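Local coordinates for MOBA relate protein (Mycobacterium sp., PDB 2WAW) that is of unknown function but has a MobA-like nucleotidyltransferase domain, and so probably transfers a nucleotide from an NTP to an acceptor, at residues V10-G14 against V51-G55; I126-A132 against G168-V174; A96-M102 against H137-R143; L25-G29 against Y188-L192. All blocks are in the same frame, centred on the assembly; numbering follows the deposited sequence.

From the N terminus, strand 6-12 is paired with strand 48-53 in contact 1, closing the first loop. Before that loop ends, residues 25-29 open contact 4, which is completed only by the C-terminal helix 185-197; contacts 1 and 4 therefore cross. Contacts 3 and 2 both lie within the long loop of contact 4 and cross each other, because residues 126-132 open contact 2 before residues 137-143 close contact 3, and residues 168-174 close contact 2 later. Contacts 1, 3 and 2 follow one another across a single mixed sheet: Leu11 N meets Met102 O between the first two, and Ala127 O meets Trp140 N between the last two. Contact 4 instead ties the C-terminal helix to a short outlying hairpin.

Contact 1: residues V10-G14 against V51-G55; sequences VLAAG and VTLGG
Ala12 turns its methyl onto the side chains of Val51 and Leu53, with CB 4.1 Å from Val51 CG1 and equally far from Leu53 CD2; Val10 adds a looser contact with Val51 on the same face. Around this small apolar patch two neighbouring strands run parallel, their axes 11° apart. Val10 and Val51 form a regular pair, and Thr52 N donates to Val10 O at 3.0 Å. Thr52 OG1 stands between its own backbone N and carbonyl carbon (chi1 67°), which turns it to the opposing strand, where it accepts from Ala12 N at 3.1 Å; the bond from the same N-H to Thr52 O is weak. Ser84 OG also bonds to Thr52 OG1, so the hydroxyl has two hydrogen-bond partners. At the polar edge the strands part, and one water donates to Ala12 O (2.7 Å) and accepts from Gly54 N (3.0 Å). The sequence Leu-Ala-Ala-Gly is characteristic of the nucleotide-binding loop of MobA-like transferases, a role that is probable here. Helix 33-42 covers the Val10 and Ala12 face, helix 84-90 packs on Leu11 and Thr52, and strand 70-73 flanks strand 48-53.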
# COMPACT_ATOMS: atom_id res chain seq x y z
N VAL A 10 -3.13 2.51 2.28
CA VAL A 10 -2.08 2.89 1.36
C VAL A 10 -1.00 3.62 2.16
O VAL A 10 -1.24 4.72 2.69
CB VAL A 10 -2.62 3.80 0.25
CG1 VAL A 10 -1.49 4.29 -0.66
CG2 VAL A 10 -3.65 3.09 -0.59
N LEU A 11 0.17 2.99 2.25
CA LEU A 11 1.30 3.57 3.01
C LEU A 11 2.06 4.51 2.09
O LEU A 11 2.67 4.07 1.10
CB LEU A 11 2.21 2.46 3.56
CG LEU A 11 1.47 1.46 4.47
CD1 LEU A 11 2.39 0.26 4.73
CD2 LEU A 11 1.10 2.10 5.80
N ALA A 12 1.97 5.80 2.40
CA ALA A 12 2.53 6.84 1.51
C ALA A 12 3.32 7.90 2.27
O ALA A 12 3.41 9.05 1.83
CB ALA A 12 1.42 7.48 0.67
N ALA A 13 3.91 7.47 3.38
CA ALA A 13 4.71 8.34 4.25
C ALA A 13 6.20 8.05 4.05
O ALA A 13 6.66 6.91 4.18
CB ALA A 13 4.30 8.13 5.71
N GLY A 14 6.96 9.10 3.72
CA GLY A 14 8.41 8.98 3.59
C GLY A 14 8.93 8.18 2.42
O GLY A 14 8.31 8.16 1.34
N VAL A 51 -5.03 6.55 3.99
CA VAL A 51 -3.75 6.90 3.37
C VAL A 51 -2.87 7.56 4.41
O VAL A 51 -3.31 8.49 5.11
CB VAL A 51 -3.93 7.87 2.18
CG1 VAL A 51 -2.59 8.06 1.40
CG2 VAL A 51 -5.06 7.40 1.28
N THR A 52 -1.63 7.08 4.53
CA THR A 52 -0.69 7.72 5.47
C THR A 52 0.24 8.64 4.71
O THR A 52 0.65 8.36 3.57
CB THR A 52 0.16 6.70 6.27
OG1 THR A 52 1.03 6.01 5.37
CG2 THR A 52 -0.73 5.65 6.98
N LEU A 53 0.57 9.76 5.35
CA LEU A 53 1.46 10.74 4.76
C LEU A 53 2.43 11.20 5.82
O LEU A 53 2.10 11.21 7.01
CB LEU A 53 0.65 11.93 4.24
CG LEU A 53 -0.37 11.67 3.13
CD1 LEU A 53 -1.15 12.93 2.83
CD2 LEU A 53 0.36 11.22 1.92
N GLY A 54 3.62 11.59 5.39
CA GLY A 54 4.64 12.03 6.33
C GLY A 54 4.96 13.51 6.21
O GLY A 54 4.06 14.35 6.11
N GLY A 55 6.26 13.82 6.19
CA GLY A 55 6.74 15.21 6.16
C GLY A 55 6.25 16.06 5.00
O GLY A 55 6.12 17.28 5.14
O HOH W 1 3.58 11.71 2.36

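Contact 2: residues I126-A132 against G168-V174; sequences IAVCEYA and GVRRIRV
Strands 126-131 and 169-173 run parallel and strongly twisted, their axes 37° apart, joined by an unbroken ladder of backbone bonds that includes Ile172 N to Val128 O at 2.8 Å. This is the outer margin of the GT-A-type mixed sheet, with 169-173 as its last strand. Side chains alternate between two faces. On one, Ile126 CB meets Val169 CG2 at 4.1 Å, and Val128 CG1 reaches Val169 CG1, all beside helix 158-163. The Arg171 stem then runs along Val128, with Val128 CG2 4.0 Å from Arg171 CG. The extended arginine chain carries its guanidinium to Glu130, whose CG is anti to the backbone N (chi1 -177°) and whose extended chain crosses that of the arginine at a slant. The result is a salt bridge, Glu130 OE2 to Arg171 NH1, 2.8 Å long. The oxygen lies in the guanidinium plane at its edge but is approached from above the carboxylate plane, the two planes being 73° apart. On the other face Ala127 packs on Leu117 of helix 111-121, and Arg170 NH1 bonds to Gly120 O. Where the strands end, Val174 packs alongside Tyr131 and also against Cys129: its CG1 lies 3.6 Å from Tyr131 CE1, and its CG2 3.9 Å from Cys129 SG.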
# COMPACT_ATOMS: atom_id res chain seq x y z
N ILE A 126 -2.48 -14.23 7.37
CA ILE A 126 -1.85 -13.30 6.42
C ILE A 126 -2.01 -13.89 5.02
O ILE A 126 -2.00 -15.11 4.86
CB ILE A 126 -0.34 -13.13 6.71
CG1 ILE A 126 -0.13 -12.50 8.09
CG2 ILE A 126 0.36 -12.33 5.61
CD1 ILE A 126 1.31 -12.52 8.60
N ALA A 127 -2.20 -13.04 4.03
CA ALA A 127 -2.09 -13.52 2.64
C ALA A 127 -1.26 -12.56 1.82
O ALA A 127 -1.18 -11.36 2.14
CB ALA A 127 -3.45 -13.71 2.04
N VAL A 128 -0.64 -13.08 0.77
CA VAL A 128 0.23 -12.26 -0.09
C VAL A 128 -0.02 -12.59 -1.55
O VAL A 128 -0.51 -13.68 -1.86
CB VAL A 128 1.73 -12.46 0.25
CG1 VAL A 128 2.00 -12.12 1.71
CG2 VAL A 128 2.20 -13.88 -0.10
N CYS A 129 0.27 -11.65 -2.44
CA CYS A 129 0.21 -11.95 -3.86
C CYS A 129 1.49 -12.62 -4.32
O CYS A 129 2.60 -12.18 -4.00
CB CYS A 129 -0.06 -10.69 -4.67
SG CYS A 129 -1.75 -10.06 -4.41
N GLU A 130 1.33 -13.70 -5.08
CA GLU A 130 2.45 -14.40 -5.66
C GLU A 130 2.43 -14.17 -7.15
O GLU A 130 1.60 -14.72 -7.87
CB GLU A 130 2.40 -15.89 -5.33
CG GLU A 130 3.60 -16.64 -5.88
CD GLU A 130 3.66 -18.06 -5.39
OE1 GLU A 130 2.63 -18.77 -5.46
OE2 GLU A 130 4.74 -18.48 -4.96
N TYR A 131 3.35 -13.32 -7.60
CA TYR A 131 3.48 -12.97 -9.00
C TYR A 131 4.42 -13.96 -9.69
O TYR A 131 5.01 -14.84 -9.05
CB TYR A 131 4.03 -11.55 -9.09
CG TYR A 131 3.11 -10.51 -8.48
CD1 TYR A 131 2.11 -9.93 -9.26
CD2 TYR A 131 3.25 -10.11 -7.17
CE1 TYR A 131 1.27 -8.96 -8.74
CE2 TYR A 131 2.41 -9.14 -6.62
CZ TYR A 131 1.41 -8.57 -7.42
OH TYR A 131 0.56 -7.61 -6.95
N ALA A 132 4.55 -13.82 -11.01
CA ALA A 132 5.40 -14.71 -11.80
C ALA A 132 6.88 -14.68 -11.35
O ALA A 132 7.58 -15.69 -11.48
CB ALA A 132 5.26 -14.35 -13.26
N GLY A 168 0.09 -18.43 9.58
CA GLY A 168 -0.24 -18.95 8.26
C GLY A 168 -0.15 -17.83 7.25
O GLY A 168 -0.61 -16.70 7.51
N VAL A 169 0.47 -18.12 6.12
CA VAL A 169 0.64 -17.15 5.04
C VAL A 169 0.15 -17.77 3.76
O VAL A 169 0.78 -18.69 3.20
CB VAL A 169 2.11 -16.70 4.90
CG1 VAL A 169 2.28 -15.76 3.69
CG2 VAL A 169 2.59 -16.02 6.18
N ARG A 170 -0.97 -17.26 3.26
CA ARG A 170 -1.54 -17.82 2.04
C ARG A 170 -1.03 -17.08 0.81
O ARG A 170 -1.14 -15.86 0.74
CB ARG A 170 -3.05 -17.75 2.11
CG ARG A 170 -3.72 -18.65 1.15
CD ARG A 170 -5.19 -18.77 1.45
NE ARG A 170 -5.76 -19.86 0.69
CZ ARG A 170 -7.05 -20.20 0.69
NH1 ARG A 170 -7.94 -19.50 1.38
NH2 ARG A 170 -7.44 -21.23 -0.04
N ARG A 171 -0.50 -17.82 -0.17
CA ARG A 171 -0.00 -17.22 -1.42
C ARG A 171 -1.09 -17.24 -2.49
O ARG A 171 -1.55 -18.30 -2.88
CB ARG A 171 1.26 -17.95 -1.90
CG ARG A 171 2.50 -17.72 -1.05
CD ARG A 171 3.64 -18.67 -1.44
NE ARG A 171 4.87 -18.34 -0.73
CZ ARG A 171 6.04 -18.09 -1.31
NH1 ARG A 171 6.17 -18.16 -2.63
NH2 ARG A 171 7.08 -17.79 -0.55
N ILE A 172 -1.49 -16.06 -2.95
CA ILE A 172 -2.55 -15.93 -3.95
C ILE A 172 -1.89 -15.59 -5.29
O ILE A 172 -1.28 -14.53 -5.43
CB ILE A 172 -3.56 -14.82 -3.59
CG1 ILE A 172 -4.10 -14.98 -2.14
CG2 ILE A 172 -4.69 -14.78 -4.61
CD1 ILE A 172 -4.71 -16.33 -1.84
N ARG A 173 -2.01 -16.49 -6.26
CA ARG A 173 -1.36 -16.32 -7.55
C ARG A 173 -1.97 -15.17 -8.35
O ARG A 173 -3.20 -15.05 -8.44
CB ARG A 173 -1.44 -17.62 -8.36
CG ARG A 173 -0.81 -17.56 -9.74
CD ARG A 173 0.67 -17.92 -9.73
NE ARG A 173 1.26 -17.79 -11.07
CZ ARG A 173 1.86 -16.70 -11.53
NH1 ARG A 173 1.97 -15.63 -10.75
NH2 ARG A 173 2.36 -16.67 -12.75
N VAL A 174 -1.11 -14.33 -8.92
CA VAL A 174 -1.50 -13.24 -9.83
C VAL A 174 -0.70 -13.43 -11.13
O VAL A 174 0.52 -13.61 -11.09
CB VAL A 174 -1.20 -11.85 -9.20
CG1 VAL A 174 -1.58 -10.71 -10.17
CG2 VAL A 174 -1.96 -11.70 -7.89

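Contact 3: residues A96-M102 against H137-R143; sequences AEGIVLM and HPFWVSR
Arg143 holds Ala96 O with two nitrogens of one edge of its guanidinium: NE at 2.9 Å, nearly along the C=O axis, and NH2 at 3.0 Å, in the carbonyl plane on a lone pair. A bend at chi3 (-66°) folds the chain back to this oxygen, and Arg143 N separately donates to Glu97 O at 2.9 Å, so both carbonyls ahead of the strand are satisfied. Beyond them the antiparallel ladder is regular. Ile99 and Val141 exchange both N-H and C=O, and Leu101 and Phe139 do the same, with Leu101 N to Phe139 O at 2.8 Å. Leu101 O, which accepts from Phe139 N, also has His137 CD2 at 3.5 Å in the plane of the imidazole. Trp140 passes close to Gly98, which offers no side chain, with CH2 3.6 Å from Gly98 CA, while its NE1 is satisfied by Ala124 O. Ser142 OG bonds to Thr125 O. On the same face as the indole, Val100 CG1 packs on Pro138 CB at 3.7 Å. Strand 134-142 is the one antiparallel member of the seven, lying between strands 98-103 and 126-131, and this mixed order is characteristic of the GT-A fold of MobA-like transferases.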
# COMPACT_ATOMS: atom_id res chain seq x y z
N ALA A 96 -13.92 -3.95 10.19
CA ALA A 96 -13.00 -4.56 9.23
C ALA A 96 -12.49 -5.88 9.82
O ALA A 96 -12.06 -5.93 10.98
CB ALA A 96 -11.81 -3.61 8.93
N GLU A 97 -12.52 -6.94 9.02
CA GLU A 97 -12.00 -8.26 9.42
C GLU A 97 -10.49 -8.34 9.17
O GLU A 97 -9.80 -9.21 9.71
CB GLU A 97 -12.70 -9.38 8.63
CG GLU A 97 -14.14 -9.67 9.08
CD GLU A 97 -14.90 -10.60 8.12
OE1 GLU A 97 -14.31 -11.10 7.14
OE2 GLU A 97 -16.10 -10.83 8.39
N GLY A 98 -9.99 -7.44 8.35
CA GLY A 98 -8.56 -7.33 8.10
C GLY A 98 -8.30 -6.10 7.26
O GLY A 98 -9.25 -5.36 6.90
N ILE A 99 -7.03 -5.88 6.94
CA ILE A 99 -6.67 -4.79 6.06
C ILE A 99 -5.94 -5.33 4.87
O ILE A 99 -5.36 -6.41 4.93
CB ILE A 99 -5.77 -3.74 6.76
CG1 ILE A 99 -4.43 -4.36 7.23
CG2 ILE A 99 -6.57 -3.01 7.86
CD1 ILE A 99 -3.45 -3.36 7.88
N VAL A 100 -5.97 -4.56 3.79
CA VAL A 100 -5.10 -4.78 2.66
C VAL A 100 -4.09 -3.64 2.61
O VAL A 100 -4.48 -2.46 2.60
CB VAL A 100 -5.90 -4.87 1.33
CG1 VAL A 100 -4.96 -4.84 0.10
CG2 VAL A 100 -6.77 -6.12 1.32
N LEU A 101 -2.81 -4.00 2.60
CA LEU A 101 -1.68 -3.05 2.61
C LEU A 101 -1.09 -2.88 1.24
O LEU A 101 -0.78 -3.86 0.57
CB LEU A 101 -0.58 -3.58 3.53
CG LEU A 101 -0.81 -3.64 5.03
CD1 LEU A 101 0.38 -4.35 5.68
CD2 LEU A 101 -0.99 -2.24 5.61
N MET A 102 -0.92 -1.63 0.84
CA MET A 102 -0.20 -1.37 -0.39
C MET A 102 0.60 -0.09 -0.24
O MET A 102 0.41 0.68 0.70
CB MET A 102 -1.14 -1.29 -1.57
CG MET A 102 -1.79 0.04 -1.71
SD MET A 102 -3.00 -0.05 -3.01
CE MET A 102 -4.49 -0.42 -2.08
N HIS A 137 3.32 -6.94 -2.73
CA HIS A 137 2.07 -6.24 -2.43
C HIS A 137 1.07 -6.43 -3.55
O HIS A 137 1.45 -6.66 -4.71
CB HIS A 137 2.33 -4.74 -2.24
CG HIS A 137 3.10 -4.40 -1.00
ND1 HIS A 137 4.48 -4.38 -0.96
CD2 HIS A 137 2.69 -4.06 0.25
CE1 HIS A 137 4.88 -4.05 0.25
NE2 HIS A 137 3.81 -3.85 1.01
N PRO A 138 -0.24 -6.36 -3.23
CA PRO A 138 -0.84 -6.10 -1.91
C PRO A 138 -0.77 -7.29 -0.93
O PRO A 138 -0.71 -8.47 -1.36
CB PRO A 138 -2.29 -5.73 -2.26
CG PRO A 138 -2.57 -6.52 -3.55
CD PRO A 138 -1.25 -6.52 -4.29
N PHE A 139 -0.77 -6.95 0.37
CA PHE A 139 -0.78 -7.95 1.43
C PHE A 139 -2.11 -7.89 2.16
O PHE A 139 -2.70 -6.82 2.29
CB PHE A 139 0.32 -7.70 2.48
CG PHE A 139 1.73 -7.79 1.95
CD1 PHE A 139 2.07 -8.62 0.88
CD2 PHE A 139 2.73 -7.06 2.59
CE1 PHE A 139 3.40 -8.72 0.44
CE2 PHE A 139 4.06 -7.15 2.16
CZ PHE A 139 4.39 -7.96 1.09
N TRP A 140 -2.59 -9.04 2.63
CA TRP A 140 -3.73 -9.09 3.54
C TRP A 140 -3.24 -9.41 4.92
O TRP A 140 -2.44 -10.32 5.09
CB TRP A 140 -4.72 -10.16 3.07
CG TRP A 140 -5.65 -10.71 4.12
CD1 TRP A 140 -5.45 -11.80 4.91
CD2 TRP A 140 -6.94 -10.19 4.48
NE1 TRP A 140 -6.53 -12.01 5.73
CE2 TRP A 140 -7.46 -11.02 5.49
CE3 TRP A 140 -7.71 -9.09 4.04
CZ2 TRP A 140 -8.72 -10.80 6.07
CZ3 TRP A 140 -8.96 -8.88 4.61
CH2 TRP A 140 -9.45 -9.72 5.62
N VAL A 141 -3.74 -8.68 5.92
CA VAL A 141 -3.45 -8.96 7.33
C VAL A 141 -4.75 -8.96 8.11
O VAL A 141 -5.48 -7.95 8.13
CB VAL A 141 -2.46 -7.95 7.93
CG1 VAL A 141 -2.10 -8.35 9.39
CG2 VAL A 141 -1.19 -7.88 7.09
N SER A 142 -5.03 -10.09 8.78
CA SER A 142 -6.26 -10.31 9.50
C SER A 142 -6.20 -9.54 10.82
O SER A 142 -5.12 -9.28 11.33
CB SER A 142 -6.45 -11.81 9.78
OG SER A 142 -5.42 -12.28 10.63
N ARG A 143 -7.37 -9.17 11.33
CA ARG A 143 -7.49 -8.42 12.57
C ARG A 143 -6.73 -9.10 13.73
O ARG A 143 -6.15 -8.41 14.57
CB ARG A 143 -8.96 -8.26 12.94
CG ARG A 143 -9.17 -7.62 14.33
CD ARG A 143 -10.62 -7.20 14.54
NE ARG A 143 -10.99 -6.12 13.64
CZ ARG A 143 -10.72 -4.83 13.84
NH1 ARG A 143 -10.07 -4.43 14.93
NH2 ARG A 143 -11.10 -3.94 12.94

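Contact 4: residues L25-G29 against Y188-L192; sequences LLPLG and YERLL
The Tyr188 hydroxyl donates to Pro27 O at 2.6 Å. The bond is short and well directed: the phenol oxygen lies in the carbonyl plane on a lone pair, and Pro27 O in turn sits at the edge of the ring, near its plane. Leu26 lies over one face of the same ring. Its CD1 is 4.0 Å from the ring centroid and 22° off the normal, a CH-pi contact displaced toward the rim, and its CB lies 3.7 Å from Tyr188 CE1. The proline ring crosses the tyrosine at about a right angle, bringing Pro27 CD to within 3.5 Å of Tyr188 OH. The phenol is thus fixed by a polar bond at its end and by aliphatic carbon over a face. Farther along, Leu28 and Leu192 pass one another head to tail; Leu28 CD1 is 4.0 Å from Leu192 CA and 4.2 Å from Leu191 CG.

Both tyrosine and leucines are presented by one turn of helix, closed by Leu192 N donating to Tyr188 O. With CG anti to the backbone N (chi1 168°), the tyrosine extends from the helix to the facing chain. Trp185, one turn earlier, packs edge-to-face with the Tyr188 ring and also touches Leu26. The backbone of Leu26 is also hydrogen-bonded with Leu33. Helix 185-197 thus packs on residues 26-28, including strand 27-28, which pairs with strand 31-32, while Leu28 and Leu191 also reach Leu33 at the start of helix 33-42.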
# COMPACT_ATOMS: atom_id res chain seq x y z
N LEU A 25 4.30 13.04 -5.39
CA LEU A 25 3.91 14.10 -6.30
C LEU A 25 4.52 14.03 -7.69
O LEU A 25 4.21 14.82 -8.50
CB LEU A 25 4.15 15.48 -5.66
CG LEU A 25 3.45 15.72 -4.33
CD1 LEU A 25 3.91 16.90 -3.68
CD2 LEU A 25 1.96 15.76 -4.48
N LEU A 26 5.36 13.06 -7.94
CA LEU A 26 5.94 12.89 -9.28
C LEU A 26 4.86 12.71 -10.37
O LEU A 26 3.92 11.92 -10.21
CB LEU A 26 6.86 11.68 -9.29
CG LEU A 26 8.09 11.79 -8.39
CD1 LEU A 26 8.70 10.39 -8.20
CD2 LEU A 26 9.11 12.79 -8.95
N PRO A 27 4.99 13.45 -11.48
CA PRO A 27 4.03 13.33 -12.56
C PRO A 27 3.99 11.91 -13.10
O PRO A 27 5.04 11.29 -13.31
CB PRO A 27 4.59 14.28 -13.62
CG PRO A 27 5.36 15.29 -12.85
CD PRO A 27 6.00 14.48 -11.75
N LEU A 28 2.78 11.39 -13.32
CA LEU A 28 2.60 10.10 -13.94
C LEU A 28 1.40 10.27 -14.86
O LEU A 28 0.24 10.09 -14.45
CB LEU A 28 2.41 9.00 -12.89
CG LEU A 28 2.73 7.56 -13.30
CD1 LEU A 28 4.24 7.36 -13.49
CD2 LEU A 28 2.19 6.61 -12.26
N GLY A 29 1.68 10.70 -16.09
CA GLY A 29 0.65 11.00 -17.07
C GLY A 29 -0.17 12.20 -16.65
O GLY A 29 0.39 13.26 -16.33
N TYR A 188 11.69 5.61 -10.91
CA TYR A 188 10.63 6.50 -11.38
C TYR A 188 10.59 6.53 -12.90
O TYR A 188 9.53 6.38 -13.49
CB TYR A 188 10.84 7.91 -10.84
CG TYR A 188 9.95 8.93 -11.52
CD1 TYR A 188 8.55 8.76 -11.59
CD2 TYR A 188 10.50 10.07 -12.08
CE1 TYR A 188 7.75 9.70 -12.23
CE2 TYR A 188 9.71 11.02 -12.70
CZ TYR A 188 8.34 10.83 -12.77
OH TYR A 188 7.56 11.78 -13.37
N GLU A 189 11.75 6.71 -13.54
CA GLU A 189 11.78 6.77 -14.99
C GLU A 189 11.34 5.46 -15.61
O GLU A 189 10.67 5.47 -16.65
CB GLU A 189 13.15 7.19 -15.51
CG GLU A 189 13.54 8.59 -15.06
CD GLU A 189 14.28 9.36 -16.13
OE1 GLU A 189 14.74 8.74 -17.12
OE2 GLU A 189 14.37 10.59 -16.00
N ARG A 190 11.67 4.33 -14.96
CA ARG A 190 11.25 3.01 -15.44
C ARG A 190 9.73 2.86 -15.36
O ARG A 190 9.08 2.32 -16.27
CB ARG A 190 11.90 1.88 -14.63
CG ARG A 190 13.39 1.69 -14.82
CD ARG A 190 13.85 0.44 -14.06
NE ARG A 190 15.04 0.70 -13.24
CZ ARG A 190 15.09 0.60 -11.91
NH1 ARG A 190 14.02 0.23 -11.23
NH2 ARG A 190 16.21 0.87 -11.26
N LEU A 191 9.16 3.33 -14.26
CA LEU A 191 7.72 3.28 -14.10
C LEU A 191 7.03 4.20 -15.09
O LEU A 191 6.07 3.85 -15.66
CB LEU A 191 7.29 3.58 -12.66
CG LEU A 191 5.81 3.65 -12.38
CD1 LEU A 191 5.21 2.30 -12.57
CD2 LEU A 191 5.60 4.17 -10.96
N LEU A 192 7.56 5.38 -15.26
CA LEU A 192 6.96 6.30 -16.18
C LEU A 192 6.99 5.75 -17.62
O LEU A 192 6.06 5.88 -18.33
CB LEU A 192 7.62 7.68 -16.11
CG LEU A 192 7.16 8.73 -17.12
CD1 LEU A 192 5.73 9.10 -16.89
CD2 LEU A 192 8.04 9.91 -17.05